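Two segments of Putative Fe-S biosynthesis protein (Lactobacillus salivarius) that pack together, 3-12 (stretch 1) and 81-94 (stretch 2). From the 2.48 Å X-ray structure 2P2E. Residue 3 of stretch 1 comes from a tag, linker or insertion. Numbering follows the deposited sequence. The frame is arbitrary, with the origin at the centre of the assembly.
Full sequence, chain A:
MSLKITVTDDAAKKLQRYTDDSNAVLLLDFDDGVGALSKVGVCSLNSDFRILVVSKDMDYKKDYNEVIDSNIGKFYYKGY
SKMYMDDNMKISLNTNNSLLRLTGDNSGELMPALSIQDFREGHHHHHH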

# COMPACT_ATOMS: atom_id res chain seq x y z
N LEU A 3 -2.32 11.34 -7.51
CA LEU A 3 -2.03 11.07 -6.07
C LEU A 3 -0.55 10.95 -5.78
O LEU A 3 0.20 10.36 -6.56
N LYS A 4 -0.12 11.49 -4.65
CA LYS A 4 1.27 11.44 -4.27
C LYS A 4 1.44 10.98 -2.83
O LYS A 4 0.60 11.25 -1.97
N ILE A 5 2.55 10.29 -2.57
CA ILE A 5 2.85 9.80 -1.24
C ILE A 5 4.30 10.04 -0.87
O ILE A 5 5.20 9.77 -1.65
N THR A 6 4.50 10.53 0.35
CA THR A 6 5.83 10.79 0.87
C THR A 6 6.13 9.72 1.91
O THR A 6 5.35 9.54 2.83
N VAL A 7 7.25 9.02 1.76
CA VAL A 7 7.64 7.98 2.71
C VAL A 7 8.85 8.45 3.54
O VAL A 7 9.90 8.76 2.98
N THR A 8 8.69 8.52 4.86
CA THR A 8 9.78 8.97 5.73
C THR A 8 10.97 8.02 5.62
O THR A 8 10.85 6.93 5.06
N ASP A 9 12.12 8.45 6.14
CA ASP A 9 13.31 7.61 6.09
C ASP A 9 13.13 6.30 6.85
O ASP A 9 13.47 5.24 6.34
N ASP A 10 12.58 6.36 8.06
CA ASP A 10 12.37 5.14 8.84
C ASP A 10 11.43 4.17 8.14
O ASP A 10 11.60 2.96 8.23
N ALA A 11 10.42 4.70 7.46
CA ALA A 11 9.45 3.87 6.77
C ALA A 11 10.03 3.25 5.51
O ALA A 11 9.77 2.10 5.19
N ALA A 12 10.82 4.02 4.78
CA ALA A 12 11.43 3.50 3.56
C ALA A 12 12.38 2.38 3.93
O ALA A 12 12.41 1.34 3.30
N SER A 81 -10.99 2.96 -5.08
CA SER A 81 -10.61 3.29 -3.71
C SER A 81 -10.02 4.69 -3.60
O SER A 81 -9.78 5.18 -2.50
N LYS A 82 -9.82 5.32 -4.74
CA LYS A 82 -9.26 6.67 -4.79
C LYS A 82 -10.13 7.59 -3.96
O LYS A 82 -9.65 8.59 -3.42
N MSE A 83 -11.41 7.25 -3.85
CA MSE A 83 -12.37 8.05 -3.10
C MSE A 83 -12.10 8.02 -1.60
O MSE A 83 -12.59 8.87 -0.85
N TYR A 84 -11.31 7.04 -1.17
CA TYR A 84 -10.99 6.91 0.24
C TYR A 84 -9.62 7.47 0.57
O TYR A 84 -9.18 7.43 1.71
N MSE A 85 -8.95 8.02 -0.44
CA MSE A 85 -7.63 8.56 -0.23
C MSE A 85 -7.58 10.08 -0.22
O MSE A 85 -8.59 10.75 -0.30
N ASP A 86 -6.36 10.58 -0.11
CA ASP A 86 -6.06 12.01 -0.08
C ASP A 86 -5.08 12.27 -1.23
O ASP A 86 -4.35 11.36 -1.64
N ASP A 87 -5.05 13.49 -1.74
CA ASP A 87 -4.14 13.81 -2.84
C ASP A 87 -2.68 13.76 -2.43
O ASP A 87 -1.81 13.38 -3.20
N ASN A 88 -2.41 14.16 -1.20
CA ASN A 88 -1.05 14.15 -0.71
C ASN A 88 -1.04 13.38 0.59
O ASN A 88 -1.48 13.88 1.62
N MSE A 89 -0.53 12.16 0.54
CA MSE A 89 -0.51 11.34 1.73
C MSE A 89 0.88 11.06 2.24
O MSE A 89 1.87 11.39 1.60
N LYS A 90 0.95 10.43 3.40
CA LYS A 90 2.22 10.13 4.00
C LYS A 90 2.24 8.79 4.71
O LYS A 90 1.26 8.40 5.35
N ILE A 91 3.36 8.10 4.59
CA ILE A 91 3.57 6.83 5.24
C ILE A 91 4.74 7.05 6.18
O ILE A 91 5.83 7.43 5.75
N SER A 92 4.50 6.86 7.46
CA SER A 92 5.55 7.05 8.45
C SER A 92 5.62 5.81 9.31
O SER A 92 4.85 4.87 9.10
N LEU A 93 6.54 5.81 10.27
CA LEU A 93 6.70 4.67 11.17
C LEU A 93 6.25 5.02 12.59
O LEU A 93 6.68 6.02 13.17
N ASN A 94 5.36 4.19 13.13
CA ASN A 94 4.85 4.41 14.48
C ASN A 94 5.97 4.34 15.50
O ASN A 94 6.87 3.50 15.42

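Five backbone hydrogen bonds fix the register before any side chain is considered. K4 N donates to D87 O (2.9 Å, 160° at the hydrogen) and M89 N to K4 O (2.9 Å, 175°); T6 N then donates to M89 O (3.0 Å), I91 N to T6 O (3.0 Å) and T8 N to I91 O (3.2 Å). This alternation is the signature of a parallel pair, and the strand axes, 25° apart in direction, agree.

Two waters extend the polar network. Water 1 donates to M89 O at 2.7 Å and hydrogen-bonds T6 OG1 at 2.9 Å, so that carbonyl serves both T6 N and the water. Water 2 accepts from L93 N (2.7 Å) and lies 3.0 Å from T8 OG1, with which it also hydrogen-bonds, linking the stretches where the direct ladder has ended. T8, chi1 p, also caps the helix: its OG1 accepts a weak bond from A11 N at 3.3 Å.

Side chains alternate across the sheet. I5, V7, M89 and I91 share the buried, apolar face. I5 (m, t) places CG1 3.8 Å from CE of selenomethionine M89 (m, t, m) and CG2 3.8 Å from CD1 of I91 (m, t). V7, chi1 t, packs more loosely, its CG2 4.3 Å from I91 CB. The A11 CB, directed toward stretch 2, comes within 4.1 Å of I91 CG2, bringing the helix onto the same residue.

K4, T6, N88 and K90 occupy the other face. There the extended K90, t at all four chi angles, brings CE to 3.7 Å from T8 CG2.

At the ends, the tag-derived L3 (m, p) starts sideways but reaches inward: CD2 lies 3.7 Å from SE of selenomethionine M85, and CD1 3.8 Å from K82 CE. D10 CB meets L93 CD2 at 3.8 Å.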

# COMPACT_ATOMS: atom_id res chain seq x y z
CB LEU A 3 -2.74 9.80 -5.61
CG LEU A 3 -4.15 9.98 -5.06
CD1 LEU A 3 -4.92 11.02 -5.87
CD2 LEU A 3 -4.85 8.63 -5.08
CB LYS A 4 1.91 12.81 -4.47
CG LYS A 4 1.93 13.23 -5.93
CD LYS A 4 2.53 14.61 -6.14
CE LYS A 4 1.66 15.74 -5.57
NZ LYS A 4 0.30 15.90 -6.21
CB ILE A 5 2.58 8.28 -1.12
CG1 ILE A 5 1.08 8.01 -1.14
CG2 ILE A 5 3.17 7.74 0.16
CD1 ILE A 5 0.75 6.54 -0.97
CB THR A 6 5.92 12.18 1.52
OG1 THR A 6 5.70 13.18 0.52
CG2 THR A 6 7.27 12.39 2.16
CB VAL A 7 8.01 6.68 1.95
CG1 VAL A 7 8.36 5.57 2.92
CG2 VAL A 7 6.86 6.27 1.05
CB THR A 8 9.35 9.03 7.22
OG1 THR A 8 9.04 7.71 7.69
CG2 THR A 8 8.14 9.91 7.37
CB ASP A 9 14.52 8.37 6.64
CG ASP A 9 14.99 9.48 5.71
OD1 ASP A 9 14.93 9.30 4.47
OD2 ASP A 9 15.43 10.55 6.20
CB ASP A 10 11.80 5.48 10.21
CG ASP A 10 12.76 6.30 11.04
OD1 ASP A 10 13.93 5.87 11.16
OD2 ASP A 10 12.34 7.36 11.56
CB ALA A 11 8.22 4.69 6.42
CB ALA A 12 12.17 4.60 2.83
CB SER A 81 -9.63 2.25 -3.16
OG SER A 81 -8.55 2.04 -4.04
CB LYS A 82 -9.24 7.14 -6.25
CG LYS A 82 -8.50 8.42 -6.51
CD LYS A 82 -8.45 8.68 -8.02
CE LYS A 82 -7.63 9.93 -8.37
NZ LYS A 82 -7.59 10.17 -9.86
CB MSE A 83 -13.80 7.58 -3.38
CG MSE A 83 -14.16 6.22 -2.79
SE MSE A 83 -16.03 5.73 -3.18
CE MSE A 83 -16.91 7.27 -2.35
CB TYR A 84 -11.05 5.45 0.66
CG TYR A 84 -12.44 4.89 0.57
CD1 TYR A 84 -13.49 5.49 1.24
CD2 TYR A 84 -12.70 3.77 -0.20
CE1 TYR A 84 -14.78 4.99 1.14
CE2 TYR A 84 -13.99 3.25 -0.30
CZ TYR A 84 -15.03 3.87 0.37
OH TYR A 84 -16.31 3.39 0.24
CB MSE A 85 -6.68 8.00 -1.29
CG MSE A 85 -6.61 6.48 -1.31
SE MSE A 85 -5.65 5.81 -2.87
CE MSE A 85 -5.93 3.90 -2.59
CB ASP A 86 -5.39 12.33 1.24
CG ASP A 86 -5.79 13.65 1.79
OD1 ASP A 86 -5.49 14.66 1.12
OD2 ASP A 86 -6.39 13.67 2.89
CB ASP A 87 -4.48 15.18 -3.41
CG ASP A 87 -5.81 15.20 -4.12
OD1 ASP A 87 -5.96 14.48 -5.14
OD2 ASP A 87 -6.72 15.92 -3.67
CB ASN A 88 -0.58 15.57 -0.46
CG ASN A 88 0.93 15.68 -0.44
OD1 ASN A 88 1.61 15.28 -1.39
ND2 ASN A 88 1.46 16.23 0.65
CB MSE A 89 -1.21 10.03 1.47
CG MSE A 89 -2.63 10.21 1.07
SE MSE A 89 -3.35 8.52 0.50
CE MSE A 89 -2.69 8.51 -1.31
CB LYS A 90 2.57 11.24 4.99
CG LYS A 90 3.92 11.14 5.65
CD LYS A 90 4.14 12.39 6.50
CE LYS A 90 5.55 12.49 7.05
NZ LYS A 90 5.78 13.77 7.81
CB ILE A 91 3.93 5.74 4.22
CG1 ILE A 91 2.73 5.51 3.30
CG2 ILE A 91 4.36 4.46 4.94
CD1 ILE A 91 2.98 4.50 2.21
CB SER A 92 5.27 8.27 9.31
OG SER A 92 4.14 8.05 10.13
CB LEU A 93 8.15 4.21 11.19
CG LEU A 93 8.45 3.12 12.22
CD1 LEU A 93 7.63 1.85 11.92
CD2 LEU A 93 9.93 2.83 12.19
CB ASN A 94 3.79 3.36 14.83
CG ASN A 94 2.57 3.46 13.94
OD1 ASN A 94 1.98 4.53 13.81
ND2 ASN A 94 2.20 2.36 13.33
O HOH W 1 2.91 13.77 0.89
O HOH W 2 8.36 7.81 10.62